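Local coordinates for uncharacterized protein (Ruminococcus gnavus, PDB 4QAN) that is of unknown function but binds a metal ion and has a cystatin-like fold, as a divergent member of the NTF2-like superfamily, at residues Asn10-Leu15 and Gln250-Glu255; Phe211-Ile216 and Phe243-Ser248. All coordinates share one frame; numbering follows the deposited sequence.

Interaction 1: residues Asn10-Leu15 and Gln250-Glu255; sequences NVTESL and QDTSPE
The carboxylate of Asp251 is the flat group on which this contact turns, and its oxygen OD1 is met by a hydroxyl on its syn lone pair and by an amide from above the carboxylate plane. The hydroxyl is Ser14 OG, which donates to Asp251 OD1 at a very short 2.4 Å; the amide is Thr252 N, 2.7 Å from Asp251 OD1. Ser14 N adds a weak bond to the same atom. Asp251 CG stands anti to its own backbone N (chi1 -157°), and Ser14 OG lies beside its own backbone N (chi1 -63°), which brings the hydroxyl to the same oxygen that the amide meets. Next to it the side chains of Thr12 and Thr252 cross obliquely, and their hydroxyls share a hydrogen bond of 2.6 Å between Thr12 OG1 and Thr252 OG1, in which either could be the donor. Thr12 OG1 also accepts from Leu15 N, an ST motif that ties the turn 12-15 together, and Tyr210 OH is a further partner of Thr252 OG1. Glu13 N donates nearly straight (164°) to a lone pair of Gln250 O, 3.1 Å away. Extended beyond CG, the Glu13 side chain crosses that of Gln250 obliquely. Segment 250-255 leads into helix 254-275, whose N-cap is Ser253. With donors gathered on OD1, the Asp251 carboxylate is likely to stay ionised, although the like charge of Glu13, its OE1 4.6 Å from Asp251 OD2, would oppose this somewhat.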
loop_
_atom_site.group_PDB
_atom_site.type_symbol
_atom_site.label_atom_id
_atom_site.label_comp_id
_atom_site.label_asym_id
_atom_site.label_seq_id
_atom_site.Cartn_x
_atom_site.Cartn_y
_atom_site.Cartn_z
ATOM N N ASN A 10 -6.538 -3.271 14.669
ATOM C CA ASN A 10 -6.116 -2.480 15.800
ATOM C C ASN A 10 -6.775 -1.127 15.630
ATOM O O ASN A 10 -6.329 -0.301 14.824
ATOM C CB ASN A 10 -4.592 -2.357 15.799
ATOM C CG ASN A 10 -4.056 -1.601 16.996
ATOM O OD1 ASN A 10 -4.809 -1.023 17.770
ATOM N ND2 ASN A 10 -2.730 -1.589 17.142
ATOM N N VAL A 11 -7.865 -0.918 16.355
ATOM C CA VAL A 11 -8.529 0.375 16.352
ATOM C C VAL A 11 -7.698 1.249 17.286
ATOM O O VAL A 11 -7.931 1.294 18.489
ATOM C CB VAL A 11 -10.002 0.295 16.812
ATOM C CG1 VAL A 11 -10.708 1.631 16.571
ATOM C CG2 VAL A 11 -10.738 -0.816 16.074
ATOM N N THR A 12 -6.696 1.910 16.718
ATOM C CA THR A 12 -5.734 2.687 17.497
ATOM C C THR A 12 -6.438 3.873 18.150
ATOM O O THR A 12 -7.564 4.197 17.776
ATOM C CB THR A 12 -4.601 3.225 16.605
ATOM O OG1 THR A 12 -5.132 4.171 15.674
ATOM C CG2 THR A 12 -3.922 2.113 15.838
ATOM N N GLU A 13 -5.769 4.525 19.103
ATOM C CA GLU A 13 -6.311 5.721 19.763
ATOM C C GLU A 13 -6.736 6.782 18.749
ATOM O O GLU A 13 -7.796 7.384 18.887
ATOM C CB GLU A 13 -5.290 6.326 20.741
ATOM C CG GLU A 13 -5.198 5.608 22.079
ATOM C CD GLU A 13 -3.991 6.031 22.912
ATOM O OE1 GLU A 13 -3.436 7.134 22.684
ATOM O OE2 GLU A 13 -3.593 5.251 23.811
ATOM N N SER A 14 -5.915 7.015 17.728
ATOM C CA SER A 14 -6.274 7.999 16.705
ATOM C C SER A 14 -7.469 7.525 15.869
ATOM O O SER A 14 -8.361 8.308 15.550
ATOM C CB SER A 14 -5.085 8.312 15.806
ATOM O OG SER A 14 -4.048 8.894 16.561
ATOM N N LEU A 15 -7.502 6.242 15.530
ATOM C CA LEU A 15 -8.645 5.715 14.785
ATOM C C LEU A 15 -9.945 5.746 15.566
ATOM O O LEU A 15 -10.993 5.782 14.963
ATOM C CB LEU A 15 -8.382 4.305 14.288
ATOM C CG LEU A 15 -7.506 4.318 13.042
ATOM C CD1 LEU A 15 -6.897 2.942 12.839
ATOM C CD2 LEU A 15 -8.291 4.802 11.817
ATOM N N GLN A 250 -0.357 1.489 20.854
ATOM C CA GLN A 250 -1.507 2.168 21.430
ATOM C C GLN A 250 -2.093 3.077 20.357
ATOM O O GLN A 250 -3.263 2.977 20.026
ATOM C CB GLN A 250 -1.104 2.961 22.675
ATOM C CG GLN A 250 -0.495 2.116 23.786
ATOM C CD GLN A 250 -1.330 0.882 24.138
ATOM O OE1 GLN A 250 -2.501 0.994 24.524
ATOM N NE2 GLN A 250 -0.725 -0.301 24.017
ATOM N N ASP A 251 -1.248 3.918 19.773
ATOM C CA ASP A 251 -1.681 4.874 18.769
ATOM C C ASP A 251 -1.261 4.437 17.370
ATOM O O ASP A 251 -0.531 3.442 17.194
ATOM C CB ASP A 251 -1.109 6.250 19.113
ATOM C CG ASP A 251 -1.904 7.385 18.507
ATOM O OD1 ASP A 251 -2.881 7.136 17.766
ATOM O OD2 ASP A 251 -1.538 8.534 18.768
ATOM N N THR A 252 -1.781 5.152 16.377
ATOM C CA THR A 252 -1.432 4.940 14.975
ATOM C C THR A 252 0.063 5.171 14.797
ATOM O O THR A 252 0.577 6.218 15.195
ATOM C CB THR A 252 -2.221 5.926 14.092
ATOM O OG1 THR A 252 -3.600 5.523 14.043
ATOM C CG2 THR A 252 -1.633 6.020 12.686
ATOM N N SER A 253 0.758 4.197 14.213
ATOM C CA SER A 253 2.214 4.237 14.106
ATOM C C SER A 253 2.654 4.314 12.644
ATOM O O SER A 253 2.335 3.421 11.866
ATOM C CB SER A 253 2.808 2.979 14.759
ATOM O OG SER A 253 4.146 2.757 14.351
ATOM N N PRO A 254 3.414 5.366 12.264
ATOM C CA PRO A 254 3.916 5.408 10.886
ATOM C C PRO A 254 4.804 4.229 10.561
ATOM O O PRO A 254 4.712 3.669 9.473
ATOM C CB PRO A 254 4.712 6.722 10.816
ATOM C CG PRO A 254 4.873 7.194 12.217
ATOM C CD PRO A 254 3.779 6.570 13.028
ATOM N N GLU A 255 5.640 3.833 11.510
ATOM C CA GLU A 255 6.562 2.729 11.281
ATOM C C GLU A 255 5.813 1.416 11.007
ATOM O O GLU A 255 6.176 0.656 10.097
ATOM C CB GLU A 255 7.517 2.554 12.468
ATOM C CG GLU A 255 8.432 3.742 12.733
ATOM C CD GLU A 255 7.761 4.911 13.463
ATOM O OE1 GLU A 255 6.603 4.781 13.945
ATOM O OE2 GLU A 255 8.410 5.981 13.551
#

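Interaction 2: residues Phe211-Ile216 and Phe243-Ser248; sequences FQAMPI and FATTES
Ile216 lays its CD1 methyl over the centre of one face of the Phe243 ring, 3.6 Å from CD1 to the ring centroid and 10° off the normal, a well-centred CH-pi contact. The chain gets there because Ile216 CG1 takes the crowded position between backbone N and carbonyl carbon (chi1 62°) and then extends, so that CG1 also lies 3.7 Å from Phe243 CD1. An alanine at Phe243 would remove the ring beneath Ile216 CD1 and its contact with Phe228, and would probably loosen the packing of this loop against helix 221-234. The two segments bracket a helical pair, 221-234 and 237-242, and meet as irregular loops with no direct hydrogen bond between them. Pro215 carries the next part of the contact: its CB and CG lie against the backbone of 245-248, Pro215 CB 3.2 Å from Thr245 O. That carbonyl and Ile216 O both accept from Gln350 NE2. Thr245 points toward 211-216, its CG2 methyl 3.3 Å from Ala213 O, while its hydroxyl is bonded to Leu241 O. Further along, one water joins the loops, donating to Ala213 O at 2.9 Å and to Glu247 O at 3.2 Å, with a weak bond from Gln212 NE2.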
loop_
_atom_site.group_PDB
_atom_site.type_symbol
_atom_site.label_atom_id
_atom_site.label_comp_id
_atom_site.label_asym_id
_atom_site.label_seq_id
_atom_site.Cartn_x
_atom_site.Cartn_y
_atom_site.Cartn_z
ATOM N N PHE A 211 -6.203 1.282 7.888
ATOM C CA PHE A 211 -6.271 0.298 8.948
ATOM C C PHE A 211 -4.870 -0.133 9.371
ATOM O O PHE A 211 -3.919 -0.053 8.580
ATOM C CB PHE A 211 -7.079 -0.921 8.481
ATOM C CG PHE A 211 -6.373 -1.747 7.454
ATOM C CD1 PHE A 211 -6.506 -1.464 6.109
ATOM C CD2 PHE A 211 -5.553 -2.794 7.836
ATOM C CE1 PHE A 211 -5.838 -2.219 5.159
ATOM C CE2 PHE A 211 -4.896 -3.555 6.895
ATOM C CZ PHE A 211 -5.030 -3.259 5.549
ATOM N N GLN A 212 -4.773 -0.558 10.633
ATOM C CA GLN A 212 -3.556 -1.150 11.194
ATOM C C GLN A 212 -3.972 -2.542 11.718
ATOM O O GLN A 212 -4.793 -2.649 12.623
ATOM C CB GLN A 212 -2.962 -0.248 12.315
ATOM C CG GLN A 212 -1.478 -0.500 12.638
ATOM C CD GLN A 212 -0.847 0.536 13.583
ATOM O OE1 GLN A 212 -0.765 1.723 13.266
ATOM N NE2 GLN A 212 -0.380 0.077 14.746
ATOM N N ALA A 213 -3.438 -3.603 11.120
ATOM C CA ALA A 213 -3.797 -4.951 11.547
ATOM C C ALA A 213 -3.139 -5.223 12.904
ATOM O O ALA A 213 -2.121 -4.607 13.227
ATOM C CB ALA A 213 -3.356 -5.961 10.513
HETATM N N MSE A 214 -3.764 -6.089 13.700
HETATM C CA MSE A 214 -3.197 -6.505 14.975
HETATM C C MSE A 214 -2.411 -7.768 14.770
HETATM O O MSE A 214 -2.614 -8.472 13.795
HETATM C CB MSE A 214 -4.307 -6.734 15.988
HETATM C CG MSE A 214 -5.029 -8.055 15.771
HETATM SE SE MSE A 214 -6.418 -8.237 17.146
HETATM C CE MSE A 214 -6.845 -10.119 16.736
ATOM N N PRO A 215 -1.485 -8.080 15.693
ATOM C CA PRO A 215 -0.816 -9.372 15.575
ATOM C C PRO A 215 -1.784 -10.545 15.776
ATOM O O PRO A 215 -2.621 -10.495 16.666
ATOM C CB PRO A 215 0.200 -9.338 16.722
ATOM C CG PRO A 215 0.478 -7.897 16.908
ATOM C CD PRO A 215 -0.871 -7.260 16.749
ATOM N N ILE A 216 -1.698 -11.565 14.924
ATOM C CA ILE A 216 -2.302 -12.870 15.223
ATOM C C ILE A 216 -1.267 -13.950 14.965
ATOM O O ILE A 216 -0.376 -13.782 14.126
ATOM C CB ILE A 216 -3.580 -13.176 14.408
ATOM C CG1 ILE A 216 -3.283 -13.226 12.916
ATOM C CG2 ILE A 216 -4.674 -12.154 14.706
ATOM C CD1 ILE A 216 -4.504 -13.563 12.080
ATOM N N PHE A 243 -0.989 -11.943 10.185
ATOM C CA PHE A 243 -0.023 -13.042 10.491
ATOM C C PHE A 243 1.439 -12.621 10.487
ATOM O O PHE A 243 2.290 -13.315 11.057
ATOM C CB PHE A 243 -0.214 -14.242 9.547
ATOM C CG PHE A 243 -1.360 -15.144 9.937
ATOM C CD1 PHE A 243 -1.347 -15.813 11.150
ATOM C CD2 PHE A 243 -2.451 -15.311 9.101
ATOM C CE1 PHE A 243 -2.410 -16.629 11.529
ATOM C CE2 PHE A 243 -3.501 -16.140 9.458
ATOM C CZ PHE A 243 -3.487 -16.790 10.676
ATOM N N ALA A 244 1.754 -11.518 9.818
ATOM C CA ALA A 244 3.116 -10.971 9.843
ATOM C C ALA A 244 3.212 -9.640 10.601
ATOM O O ALA A 244 4.233 -8.978 10.558
ATOM C CB ALA A 244 3.619 -10.801 8.428
ATOM N N THR A 245 2.158 -9.258 11.303
ATOM C CA THR A 245 2.183 -8.032 12.093
ATOM C C THR A 245 2.854 -8.334 13.433
ATOM O O THR A 245 2.269 -8.962 14.292
ATOM C CB THR A 245 0.762 -7.495 12.276
ATOM O OG1 THR A 245 0.173 -7.313 10.977
ATOM C CG2 THR A 245 0.773 -6.169 13.044
ATOM N N THR A 246 4.098 -7.916 13.595
ATOM C CA THR A 246 4.888 -8.320 14.760
ATOM C C THR A 246 4.686 -7.454 15.986
ATOM O O THR A 246 5.028 -7.876 17.079
ATOM C CB THR A 246 6.384 -8.285 14.463
ATOM O OG1 THR A 246 6.733 -6.972 14.010
ATOM C CG2 THR A 246 6.753 -9.364 13.421
ATOM N N GLU A 247 4.155 -6.248 15.827
ATOM C CA GLU A 247 3.861 -5.419 16.991
ATOM C C GLU A 247 2.498 -4.783 16.904
ATOM O O GLU A 247 1.990 -4.526 15.819
ATOM C CB GLU A 247 4.903 -4.312 17.149
ATOM C CG GLU A 247 6.332 -4.795 17.346
ATOM C CD GLU A 247 6.561 -5.512 18.671
ATOM O OE1 GLU A 247 5.668 -5.470 19.552
ATOM O OE2 GLU A 247 7.646 -6.122 18.830
ATOM N N SER A 248 1.913 -4.555 18.074
ATOM C CA SER A 248 0.773 -3.677 18.239
ATOM C C SER A 248 1.294 -2.318 18.714
ATOM O O SER A 248 2.497 -2.145 18.958
ATOM C CB SER A 248 -0.195 -4.261 19.260
ATOM O OG SER A 248 -1.388 -3.504 19.322
HETATM O O HOH W 1 -0.920 -3.181 15.471
#

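Overall arrangement
Interaction 2 is nested inside the chain loop that interaction 1 closes, and the two are neighbours, their centres about 11 Å apart. Both are partly buried, with buried and exposed residues in each. Their chemistry differs: 10-15 with 250-255 is a polar meeting of hydroxyls, a carboxylate and backbone amides, whereas 211-216 with 243-248 is mainly apolar and bridged by water. One joins the N-terminal region to the start of helix 254-275, the other brings together the loops that lead into helix 221-234 and out of helix 237-242. Gln212 links them: its backbone O probably accepts from Asn10 N at 2.8 Å, and its OE1 probably from Ser253 N at 3.1 Å.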